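Capsular polysaccharide export system protein KpsC (Thermosulfurimonas dismutans, PDB 6MGB) is a beta-Kdo 2,4-transferase that binds CMP and probably transfers Kdo from CMP-Kdo to the glycolipid anchor of bacterial capsules. Local coordinates at residues A[182-187]-A[241-246]; A[234-239]-A[247-252]; A[252-257]-A[271-276]. All blocks are in the same frame, centred on the assembly; numbering follows the deposited sequence.

All three contacts lie in the parallel-sheet half of the protein that holds CMP, and all three involve strand 241-244 or helix 248-255 just after it. Contact 1 seats helix 180-191 on the strand; contact 2 joins the helix to 232-236 and carries the ligand's phosphate and ribose groups; contact 3 fixes the other end of that helix to 271-276. Contacts 2 and 3, with centres about 10 Å apart, share Glu252, while contact 1 lies about 13 Å from contact 2 between centres. Leu236 links all three: its CD2 is 3.7 Å from Ile242 CD1 of contact 1, and its CD1 3.6 Å from Gly253 N of contact 3.

Contact 1: A[182-187]-A[241-246]; sequences REMYFA and RIYTVS
Met184 lays its thioether over the backbone of strand 241-244, where SD sits 3.5 Å from Thr244 N and 3.7 Å from Tyr243 C. The side chain leaves the helix with CG anti to its backbone N (chi1 -178°) and stays straight to the sulfur; a bend at chi3 (73°) then turns CE aside, so that SD, not the methyl, meets the strand. Two side chains flank that sulfur. Tyr243 CB lies 3.9 Å away, and the Tyr243 side chain runs obliquely across Met184, whose CG is also near its CB. Val245 brings in its CG2 branch, 4.0 Å from SD, just beyond the strand's end. The setting is the Rossmann-like parallel sheet of a GT-B type glycosyltransferase: helix 180-191, part of the connection between strands 158-162 and 196-200, packs on one face of the sheet, against strand 241-244. Thr244 directs its side chain to the other face, where its OG1 receives a hydrogen bond from the backbone N of Ser247, a CMP-binding residue. Further along the helix, Ala188 and Glu191 also touch Tyr243, and Phe181, just before the segment, touches Val245. The polar end of Tyr243 is held as well: its OH is hydrogen-bonded to Asn192 ND2, which fixes the far end of a ring whose base rests beside the methionine.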
loop_
_atom_site.group_PDB
_atom_site.type_symbol
_atom_site.label_atom_id
_atom_site.label_comp_id
_atom_site.label_asym_id
_atom_site.label_seq_id
_atom_site.Cartn_x
_atom_site.Cartn_y
_atom_site.Cartn_z
ATOM N N ARG A 182 -18.468 2.907 -9.136
ATOM C CA ARG A 182 -19.566 3.677 -9.712
ATOM C C ARG A 182 -20.301 4.470 -8.638
ATOM O O ARG A 182 -20.643 5.640 -8.847
ATOM C CB ARG A 182 -20.534 2.753 -10.452
ATOM C CG ARG A 182 -21.673 3.485 -11.145
ATOM C CD ARG A 182 -22.440 2.566 -12.083
ATOM N NE ARG A 182 -23.076 1.453 -11.383
ATOM C CZ ARG A 182 -24.287 1.501 -10.835
ATOM N NH1 ARG A 182 -25.010 2.612 -10.893
ATOM N NH2 ARG A 182 -24.777 0.434 -10.222
ATOM N N GLU A 183 -20.552 3.852 -7.481
ATOM C CA GLU A 183 -21.173 4.579 -6.379
ATOM C C GLU A 183 -20.305 5.753 -5.944
ATOM O O GLU A 183 -20.814 6.847 -5.676
ATOM C CB GLU A 183 -21.418 3.629 -5.206
ATOM C CG GLU A 183 -22.167 4.255 -4.040
ATOM C CD GLU A 183 -22.363 3.289 -2.889
ATOM O OE1 GLU A 183 -21.605 2.298 -2.802
ATOM O OE2 GLU A 183 -23.277 3.517 -2.070
ATOM N N MET A 184 -18.989 5.542 -5.867
ATOM C CA MET A 184 -18.084 6.620 -5.484
ATOM C C MET A 184 -18.192 7.795 -6.443
ATOM O O MET A 184 -18.191 8.958 -6.019
ATOM C CB MET A 184 -16.647 6.102 -5.441
ATOM C CG MET A 184 -15.626 7.135 -5.003
ATOM S SD MET A 184 -13.962 6.453 -4.885
ATOM C CE MET A 184 -13.547 6.275 -6.615
ATOM N N TYR A 185 -18.283 7.513 -7.743
ATOM C CA TYR A 185 -18.369 8.580 -8.730
ATOM C C TYR A 185 -19.624 9.416 -8.524
ATOM O O TYR A 185 -19.553 10.644 -8.387
ATOM C CB TYR A 185 -18.344 7.986 -10.136
ATOM C CG TYR A 185 -18.711 8.975 -11.213
ATOM C CD1 TYR A 185 -17.821 9.965 -11.601
ATOM C CD2 TYR A 185 -19.948 8.921 -11.840
ATOM C CE1 TYR A 185 -18.151 10.874 -12.586
ATOM C CE2 TYR A 185 -20.289 9.826 -12.826
ATOM C CZ TYR A 185 -19.385 10.800 -13.195
ATOM O OH TYR A 185 -19.715 11.707 -14.176
ATOM N N PHE A 186 -20.788 8.769 -8.486
ATOM C CA PHE A 186 -22.035 9.520 -8.404
ATOM C C PHE A 186 -22.222 10.147 -7.030
ATOM O O PHE A 186 -22.909 11.167 -6.905
ATOM C CB PHE A 186 -23.211 8.613 -8.763
ATOM C CG PHE A 186 -23.275 8.277 -10.224
ATOM C CD1 PHE A 186 -23.703 9.223 -11.141
ATOM C CD2 PHE A 186 -22.893 7.030 -10.686
ATOM C CE1 PHE A 186 -23.756 8.931 -12.488
ATOM C CE2 PHE A 186 -22.946 6.729 -12.037
ATOM C CZ PHE A 186 -23.377 7.683 -12.937
ATOM N N ALA A 187 -21.613 9.567 -5.993
ATOM C CA ALA A 187 -21.609 10.217 -4.688
ATOM C C ALA A 187 -20.802 11.508 -4.725
ATOM O O ALA A 187 -21.199 12.514 -4.124
ATOM C CB ALA A 187 -21.055 9.268 -3.627
ATOM N N ARG A 241 -9.949 17.593 -1.328
ATOM C CA ARG A 241 -10.830 16.469 -1.047
ATOM C C ARG A 241 -10.554 15.351 -2.041
ATOM O O ARG A 241 -10.593 15.574 -3.256
ATOM C CB ARG A 241 -12.295 16.912 -1.120
ATOM C CG ARG A 241 -13.306 15.799 -0.951
ATOM C CD ARG A 241 -14.715 16.363 -0.878
ATOM N NE ARG A 241 -14.988 16.998 0.409
ATOM C CZ ARG A 241 -16.098 17.673 0.692
ATOM N NH1 ARG A 241 -17.048 17.813 -0.224
ATOM N NH2 ARG A 241 -16.260 18.211 1.892
ATOM N N ILE A 242 -10.288 14.151 -1.525
ATOM C CA ILE A 242 -9.926 12.997 -2.337
ATOM C C ILE A 242 -10.950 11.894 -2.108
ATOM O O ILE A 242 -11.404 11.681 -0.979
ATOM C CB ILE A 242 -8.507 12.489 -2.000
ATOM C CG1 ILE A 242 -7.505 13.647 -1.963
ATOM C CG2 ILE A 242 -8.062 11.435 -3.002
ATOM C CD1 ILE A 242 -7.415 14.445 -3.247
ATOM N N TYR A 243 -11.304 11.193 -3.183
ATOM C CA TYR A 243 -12.210 10.051 -3.132
ATOM C C TYR A 243 -11.457 8.790 -3.531
ATOM O O TYR A 243 -10.780 8.772 -4.565
ATOM C CB TYR A 243 -13.408 10.252 -4.063
ATOM C CG TYR A 243 -14.413 11.278 -3.590
ATOM C CD1 TYR A 243 -14.175 12.637 -3.745
ATOM C CD2 TYR A 243 -15.612 10.885 -3.008
ATOM C CE1 TYR A 243 -15.095 13.576 -3.320
ATOM C CE2 TYR A 243 -16.537 11.817 -2.581
ATOM C CZ TYR A 243 -16.275 13.159 -2.740
ATOM O OH TYR A 243 -17.197 14.086 -2.315
ATOM N N THR A 244 -11.580 7.739 -2.720
ATOM C CA THR A 244 -10.889 6.484 -2.985
ATOM C C THR A 244 -11.700 5.324 -2.425
ATOM O O THR A 244 -12.455 5.481 -1.461
ATOM C CB THR A 244 -9.478 6.474 -2.376
ATOM O OG1 THR A 244 -8.750 5.337 -2.857
ATOM C CG2 THR A 244 -9.537 6.427 -0.849
ATOM N N VAL A 245 -11.533 4.156 -3.043
ATOM C CA VAL A 245 -12.109 2.918 -2.528
ATOM C C VAL A 245 -11.123 2.316 -1.537
ATOM O O VAL A 245 -11.412 2.223 -0.338
ATOM C CB VAL A 245 -12.435 1.923 -3.661
ATOM C CG1 VAL A 245 -12.901 0.587 -3.082
ATOM C CG2 VAL A 245 -13.501 2.494 -4.589
ATOM N N SER A 246 -9.941 1.913 -2.031
ATOM C CA SER A 246 -8.959 1.265 -1.166
ATOM C C SER A 246 -7.512 1.506 -1.594
ATOM O O SER A 246 -6.626 0.761 -1.157
ATOM C CB SER A 246 -9.210 -0.250 -1.129
ATOM O OG SER A 246 -9.017 -0.821 -2.413
#

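Contact 2: A[234-239]-A[247-252]; sequences DLLSHF and SQMGFE. With C5P (cytidine-5'-monophosphate), chain D.
Apolar contact joins the two segments through Leu236 and Met249, which lie alongside each other, pointing opposite ways. Met249 CE comes 3.8 Å from Leu236 CG, and it reaches Leu235 CD2 more loosely. The methionine is extended, with CG turned away from the main-chain nitrogen (chi1 -173°), which carries the methyl across to the leucines while SD lies over a face of the cytosine ring, 3.4 Å from C5P N3. Leu236 CD1 rests against the helix itself, 4.0 Å from Glu252 C. Polar contact belongs to the ligand. Helix 248-255 starts beneath the phosphate: Gln248 N gives a nearly straight bond (173°) to C5P O3P at 2.8 Å, and Ser247 OG donates to O1P. That same hydroxyl is the helix N-cap, accepting from Met249 N at 3.0 Å, so one oxygen is gripped from two sides; the helix start would probably favour the negative phosphate. This placement of a nucleotide at the N-terminus of a helix following a sheet strand suits the nucleotide-binding domain of a GT-B fold. One turn on, the Glu252 carboxylate spans the ribose diol, OE1 accepting from O2' at 2.9 Å and OE2, weakly, from O3'. An alanine here would remove both acceptors, and the two ribose hydroxyls would probably lose this anchor, leaving the sugar freer to shift. Lys200 NZ, His202 NE2 and the backbone O of Asp163 also bond CMP.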
loop_
_atom_site.group_PDB
_atom_site.type_symbol
_atom_site.label_atom_id
_atom_site.label_comp_id
_atom_site.label_asym_id
_atom_site.label_seq_id
_atom_site.Cartn_x
_atom_site.Cartn_y
_atom_site.Cartn_z
ATOM N N ASP A 234 2.537 15.277 -6.066
ATOM C CA ASP A 234 2.397 16.589 -6.692
ATOM C C ASP A 234 0.959 16.817 -7.141
ATOM O O ASP A 234 0.384 17.887 -6.910
ATOM C CB ASP A 234 3.355 16.714 -7.876
ATOM C CG ASP A 234 3.488 18.141 -8.370
ATOM O OD1 ASP A 234 3.133 19.071 -7.616
ATOM O OD2 ASP A 234 3.944 18.333 -9.517
ATOM N N LEU A 235 0.360 15.812 -7.784
ATOM C CA LEU A 235 -1.031 15.924 -8.207
ATOM C C LEU A 235 -1.948 16.185 -7.019
ATOM O O LEU A 235 -2.861 17.015 -7.099
ATOM C CB LEU A 235 -1.454 14.647 -8.936
ATOM C CG LEU A 235 -2.877 14.613 -9.494
ATOM C CD1 LEU A 235 -3.068 15.670 -10.571
ATOM C CD2 LEU A 235 -3.202 13.229 -10.036
ATOM N N LEU A 236 -1.717 15.484 -5.907
ATOM C CA LEU A 236 -2.598 15.611 -4.750
ATOM C C LEU A 236 -2.568 17.015 -4.162
ATOM O O LEU A 236 -3.568 17.469 -3.595
ATOM C CB LEU A 236 -2.204 14.586 -3.686
ATOM C CG LEU A 236 -2.607 13.141 -3.990
ATOM C CD1 LEU A 236 -1.829 12.175 -3.112
ATOM C CD2 LEU A 236 -4.103 12.960 -3.787
ATOM N N SER A 237 -1.443 17.722 -4.291
ATOM C CA SER A 237 -1.325 19.048 -3.694
ATOM C C SER A 237 -2.334 20.036 -4.264
ATOM O O SER A 237 -2.573 21.083 -3.652
ATOM C CB SER A 237 0.089 19.593 -3.896
ATOM O OG SER A 237 0.299 19.979 -5.243
ATOM N N HIS A 238 -2.927 19.737 -5.419
ATOM C CA HIS A 238 -3.861 20.644 -6.073
ATOM C C HIS A 238 -5.309 20.397 -5.675
ATOM O O HIS A 238 -6.209 21.021 -6.247
ATOM C CB HIS A 238 -3.722 20.529 -7.590
ATOM C CG HIS A 238 -2.402 21.003 -8.109
ATOM N ND1 HIS A 238 -2.174 22.312 -8.476
ATOM C CD2 HIS A 238 -1.238 20.345 -8.319
ATOM C CE1 HIS A 238 -0.927 22.440 -8.891
ATOM N NE2 HIS A 238 -0.337 21.261 -8.805
ATOM N N PHE A 239 -5.555 19.507 -4.718
ATOM C CA PHE A 239 -6.900 19.206 -4.262
ATOM C C PHE A 239 -6.946 19.273 -2.742
ATOM O O PHE A 239 -5.929 19.128 -2.060
ATOM C CB PHE A 239 -7.362 17.817 -4.736
ATOM C CG PHE A 239 -7.377 17.660 -6.230
ATOM C CD1 PHE A 239 -8.538 17.886 -6.953
ATOM C CD2 PHE A 239 -6.232 17.283 -6.913
ATOM C CE1 PHE A 239 -8.555 17.741 -8.328
ATOM C CE2 PHE A 239 -6.243 17.137 -8.288
ATOM C CZ PHE A 239 -7.406 17.367 -8.996
ATOM N N SER A 247 -7.241 2.518 -2.415
ATOM C CA SER A 247 -5.906 2.713 -2.961
ATOM C C SER A 247 -4.935 3.224 -1.898
ATOM O O SER A 247 -5.299 3.993 -1.006
ATOM C CB SER A 247 -5.953 3.700 -4.126
ATOM O OG SER A 247 -4.652 4.005 -4.594
ATOM N N GLN A 248 -3.674 2.794 -2.014
ATOM C CA GLN A 248 -2.623 3.357 -1.171
ATOM C C GLN A 248 -2.483 4.856 -1.392
ATOM O O GLN A 248 -2.016 5.576 -0.502
ATOM C CB GLN A 248 -1.289 2.660 -1.448
ATOM C CG GLN A 248 -0.110 3.231 -0.665
ATOM C CD GLN A 248 1.196 2.532 -0.986
ATOM O OE1 GLN A 248 1.207 1.392 -1.452
ATOM N NE2 GLN A 248 2.306 3.218 -0.746
ATOM N N MET A 249 -2.873 5.347 -2.571
ATOM C CA MET A 249 -2.783 6.775 -2.839
ATOM C C MET A 249 -3.673 7.579 -1.903
ATOM O O MET A 249 -3.423 8.771 -1.697
ATOM C CB MET A 249 -3.144 7.054 -4.300
ATOM C CG MET A 249 -2.918 8.492 -4.734
ATOM S SD MET A 249 -2.980 8.678 -6.527
ATOM C CE MET A 249 -2.860 10.456 -6.689
ATOM N N GLY A 250 -4.704 6.953 -1.331
ATOM C CA GLY A 250 -5.492 7.624 -0.310
ATOM C C GLY A 250 -4.677 7.945 0.928
ATOM O O GLY A 250 -4.837 9.010 1.529
ATOM N N PHE A 251 -3.790 7.030 1.326
ATOM C CA PHE A 251 -2.921 7.310 2.464
ATOM C C PHE A 251 -1.884 8.367 2.114
ATOM O O PHE A 251 -1.533 9.201 2.956
ATOM C CB PHE A 251 -2.235 6.032 2.939
ATOM C CG PHE A 251 -1.462 6.210 4.213
ATOM C CD1 PHE A 251 -2.118 6.535 5.389
ATOM C CD2 PHE A 251 -0.085 6.062 4.236
ATOM C CE1 PHE A 251 -1.416 6.708 6.567
ATOM C CE2 PHE A 251 0.624 6.232 5.412
ATOM C CZ PHE A 251 -0.044 6.556 6.578
ATOM N N GLU A 252 -1.377 8.350 0.878
ATOM C CA GLU A 252 -0.460 9.400 0.451
ATOM C C GLU A 252 -1.132 10.766 0.518
ATOM O O GLU A 252 -0.495 11.765 0.873
ATOM C CB GLU A 252 0.051 9.103 -0.959
ATOM C CG GLU A 252 0.953 7.883 -1.008
ATOM C CD GLU A 252 1.432 7.547 -2.403
ATOM O OE1 GLU A 252 0.927 8.149 -3.375
ATOM O OE2 GLU A 252 2.318 6.675 -2.526
HETATM O O3P C5P D . -2.841 0.853 -3.920
HETATM P P C5P D . -2.647 1.149 -5.390
HETATM O O1P C5P D . -3.974 1.620 -5.976
HETATM O O2P C5P D . -2.084 0.057 -6.277
HETATM O "O5'" C5P D . -1.652 2.388 -5.447
HETATM C "C5'" C5P D . -0.244 2.213 -5.391
HETATM C "C4'" C5P D . 0.463 3.528 -5.596
HETATM O "O4'" C5P D . 0.352 3.915 -6.990
HETATM C "C3'" C5P D . -0.121 4.709 -4.832
HETATM O "O3'" C5P D . 0.361 4.790 -3.502
HETATM C "C2'" C5P D . 0.276 5.903 -5.691
HETATM O "O2'" C5P D . 1.617 6.297 -5.437
HETATM C "C1'" C5P D . 0.191 5.313 -7.100
HETATM N N1 C5P D . -1.119 5.585 -7.738
HETATM C C2 C5P D . -1.258 6.683 -8.746
HETATM N N3 C5P D . -2.594 6.948 -9.387
HETATM C C4 C5P D . -3.758 6.139 -9.038
HETATM C C5 C5P D . -3.618 5.046 -8.034
HETATM C C6 C5P D . -2.283 4.781 -7.394
HETATM O O2 C5P D . -0.320 7.341 -9.033
HETATM N N4 C5P D . -5.054 6.398 -9.658
#

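Contact 3: A[252-257]-A[271-276]; sequences EGLMLG and WGLTRD. With C5P (cytidine-5'-monophosphate), chain D.
Leu254 reaches from the last turn of helix 248-255 to the bend before strand 275-276. Its CB points toward that bend but stops short of contact, and CG, placed opposite the backbone N with some twist (chi1 -154°), serves mainly to spread two methyls over different partners. CD1 meets the main chain, 3.4 Å from Leu273 O, and also lies 4.1 Å from Thr274 CG2. CD2 takes the other branch, resting 3.9 Å from Leu273 CB and 4.1 Å from Leu273 CD1. The leucine runs roughly perpendicular to both the Leu273 and the Thr274 side chains. Leu289 of helix 289-299 and Val260 of strand 259-262 also touch Leu254, while Leu292 of that helix touches Leu273 and Cys262 of that strand touches Thr274. The contact thus ties helix 248-255 to the edge of the six-stranded parallel sheet, since strand 275-276 is its outermost strand on this side, paired with 259-262. The helix closes in a Schellman motif: Lys258 N bonds to Gly253 O and Gly257 N to Leu254 O, with Gly257 taking the positive phi at the C-prime position. Thr274 has OG1 between its backbone N and carbonyl carbon (chi1 49°), which leaves CG2 facing Leu254 and lets OG1 donate to Asp276 OD1 at 2.6 Å, on the syn side and 25° out of the carboxylate plane. At the opposite end of this segment of helix, Glu252 OE2 also receives a weak bond from Lys140 N, a second-shell hold on the ribose-binding carboxylate.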
loop_
_atom_site.group_PDB
_atom_site.type_symbol
_atom_site.label_atom_id
_atom_site.label_comp_id
_atom_site.label_asym_id
_atom_site.label_seq_id
_atom_site.Cartn_x
_atom_site.Cartn_y
_atom_site.Cartn_z
ATOM N N GLU A 252 -1.377 8.350 0.878
ATOM C CA GLU A 252 -0.460 9.400 0.451
ATOM C C GLU A 252 -1.132 10.766 0.518
ATOM O O GLU A 252 -0.495 11.765 0.873
ATOM C CB GLU A 252 0.051 9.103 -0.959
ATOM C CG GLU A 252 0.953 7.883 -1.008
ATOM C CD GLU A 252 1.432 7.547 -2.403
ATOM O OE1 GLU A 252 0.927 8.149 -3.375
ATOM O OE2 GLU A 252 2.318 6.675 -2.526
ATOM N N GLY A 253 -2.425 10.826 0.196
ATOM C CA GLY A 253 -3.167 12.061 0.388
ATOM C C GLY A 253 -3.343 12.407 1.854
ATOM O O GLY A 253 -3.213 13.570 2.248
ATOM N N LEU A 254 -3.637 11.404 2.684
ATOM C CA LEU A 254 -3.760 11.640 4.120
ATOM C C LEU A 254 -2.457 12.186 4.695
ATOM O O LEU A 254 -2.472 13.082 5.547
ATOM C CB LEU A 254 -4.157 10.341 4.825
ATOM C CG LEU A 254 -4.918 10.440 6.148
ATOM C CD1 LEU A 254 -6.291 11.060 5.951
ATOM C CD2 LEU A 254 -5.047 9.061 6.773
ATOM N N MET A 255 -1.319 11.661 4.235
ATOM C CA MET A 255 -0.027 12.140 4.711
ATOM C C MET A 255 0.185 13.613 4.387
ATOM O O MET A 255 0.951 14.295 5.077
ATOM C CB MET A 255 1.093 11.294 4.106
ATOM C CG MET A 255 1.149 9.874 4.659
ATOM S SD MET A 255 2.129 8.744 3.648
ATOM C CE MET A 255 3.713 9.581 3.632
ATOM N N LEU A 256 -0.478 14.121 3.350
ATOM C CA LEU A 256 -0.407 15.531 2.992
ATOM C C LEU A 256 -1.521 16.353 3.632
ATOM O O LEU A 256 -1.675 17.532 3.296
ATOM C CB LEU A 256 -0.450 15.692 1.470
ATOM C CG LEU A 256 0.667 14.997 0.683
ATOM C CD1 LEU A 256 0.409 15.102 -0.811
ATOM C CD2 LEU A 256 2.027 15.583 1.028
ATOM N N GLY A 257 -2.296 15.763 4.539
ATOM C CA GLY A 257 -3.330 16.499 5.242
ATOM C C GLY A 257 -4.610 16.715 4.469
ATOM O O GLY A 257 -5.401 17.588 4.838
ATOM N N TRP A 271 -9.667 4.417 11.575
ATOM C CA TRP A 271 -8.889 4.855 12.726
ATOM C C TRP A 271 -9.243 6.271 13.165
ATOM O O TRP A 271 -8.592 6.812 14.067
ATOM C CB TRP A 271 -7.395 4.758 12.413
ATOM C CG TRP A 271 -6.977 3.387 11.983
ATOM C CD1 TRP A 271 -6.632 2.992 10.725
ATOM C CD2 TRP A 271 -6.875 2.223 12.812
ATOM N NE1 TRP A 271 -6.317 1.655 10.719
ATOM C CE2 TRP A 271 -6.461 1.159 11.988
ATOM C CE3 TRP A 271 -7.095 1.978 14.172
ATOM C CZ2 TRP A 271 -6.258 -0.128 12.478
ATOM C CZ3 TRP A 271 -6.891 0.701 14.656
ATOM C CH2 TRP A 271 -6.479 -0.338 13.812
ATOM N N GLY A 272 -10.261 6.878 12.555
ATOM C CA GLY A 272 -10.692 8.215 12.905
ATOM C C GLY A 272 -10.118 9.320 12.045
ATOM O O GLY A 272 -10.396 10.494 12.314
ATOM N N LEU A 273 -9.336 8.986 11.019
ATOM C CA LEU A 273 -8.698 9.981 10.166
ATOM C C LEU A 273 -9.376 10.134 8.811
ATOM O O LEU A 273 -9.014 11.042 8.055
ATOM C CB LEU A 273 -7.224 9.616 9.952
ATOM C CG LEU A 273 -6.364 9.576 11.217
ATOM C CD1 LEU A 273 -4.984 9.019 10.908
ATOM C CD2 LEU A 273 -6.252 10.962 11.835
ATOM N N THR A 274 -10.345 9.281 8.493
ATOM C CA THR A 274 -10.981 9.261 7.187
ATOM C C THR A 274 -12.492 9.320 7.346
ATOM O O THR A 274 -13.040 9.025 8.410
ATOM C CB THR A 274 -10.601 7.999 6.404
ATOM O OG1 THR A 274 -10.788 6.850 7.240
ATOM C CG2 THR A 274 -9.151 8.062 5.947
ATOM N N ARG A 275 -13.163 9.703 6.266
ATOM C CA ARG A 275 -14.617 9.631 6.193
ATOM C C ARG A 275 -14.971 8.282 5.582
ATOM O O ARG A 275 -14.766 8.061 4.384
ATOM C CB ARG A 275 -15.172 10.792 5.374
ATOM C CG ARG A 275 -14.398 12.080 5.587
ATOM C CD ARG A 275 -15.208 13.305 5.226
ATOM N NE ARG A 275 -16.390 13.451 6.070
ATOM C CZ ARG A 275 -17.143 14.544 6.121
ATOM N NH1 ARG A 275 -16.839 15.600 5.378
ATOM N NH2 ARG A 275 -18.202 14.584 6.917
ATOM N N ASP A 276 -15.489 7.378 6.407
ATOM C CA ASP A 276 -15.612 5.971 6.050
ATOM C C ASP A 276 -17.053 5.633 5.691
ATOM O O ASP A 276 -17.978 5.935 6.455
ATOM C CB ASP A 276 -15.144 5.080 7.204
ATOM C CG ASP A 276 -13.664 5.225 7.490
ATOM O OD1 ASP A 276 -12.909 5.568 6.558
ATOM O OD2 ASP A 276 -13.256 4.994 8.649
HETATM O O3P C5P D . -2.841 0.853 -3.920
HETATM P P C5P D . -2.647 1.149 -5.390
HETATM O O1P C5P D . -3.974 1.620 -5.976
HETATM O O2P C5P D . -2.084 0.057 -6.277
HETATM O "O5'" C5P D . -1.652 2.388 -5.447
HETATM C "C5'" C5P D . -0.244 2.213 -5.391
HETATM C "C4'" C5P D . 0.463 3.528 -5.596
HETATM O "O4'" C5P D . 0.352 3.915 -6.990
HETATM C "C3'" C5P D . -0.121 4.709 -4.832
HETATM O "O3'" C5P D . 0.361 4.790 -3.502
HETATM C "C2'" C5P D . 0.276 5.903 -5.691
HETATM O "O2'" C5P D . 1.617 6.297 -5.437
HETATM C "C1'" C5P D . 0.191 5.313 -7.100
HETATM N N1 C5P D . -1.119 5.585 -7.738
HETATM C C2 C5P D . -1.258 6.683 -8.746
HETATM N N3 C5P D . -2.594 6.948 -9.387
HETATM C C4 C5P D . -3.758 6.139 -9.038
HETATM C C5 C5P D . -3.618 5.046 -8.034
HETATM C C6 C5P D . -2.283 4.781 -7.394
HETATM O O2 C5P D . -0.320 7.341 -9.033
HETATM N N4 C5P D . -5.054 6.398 -9.658
#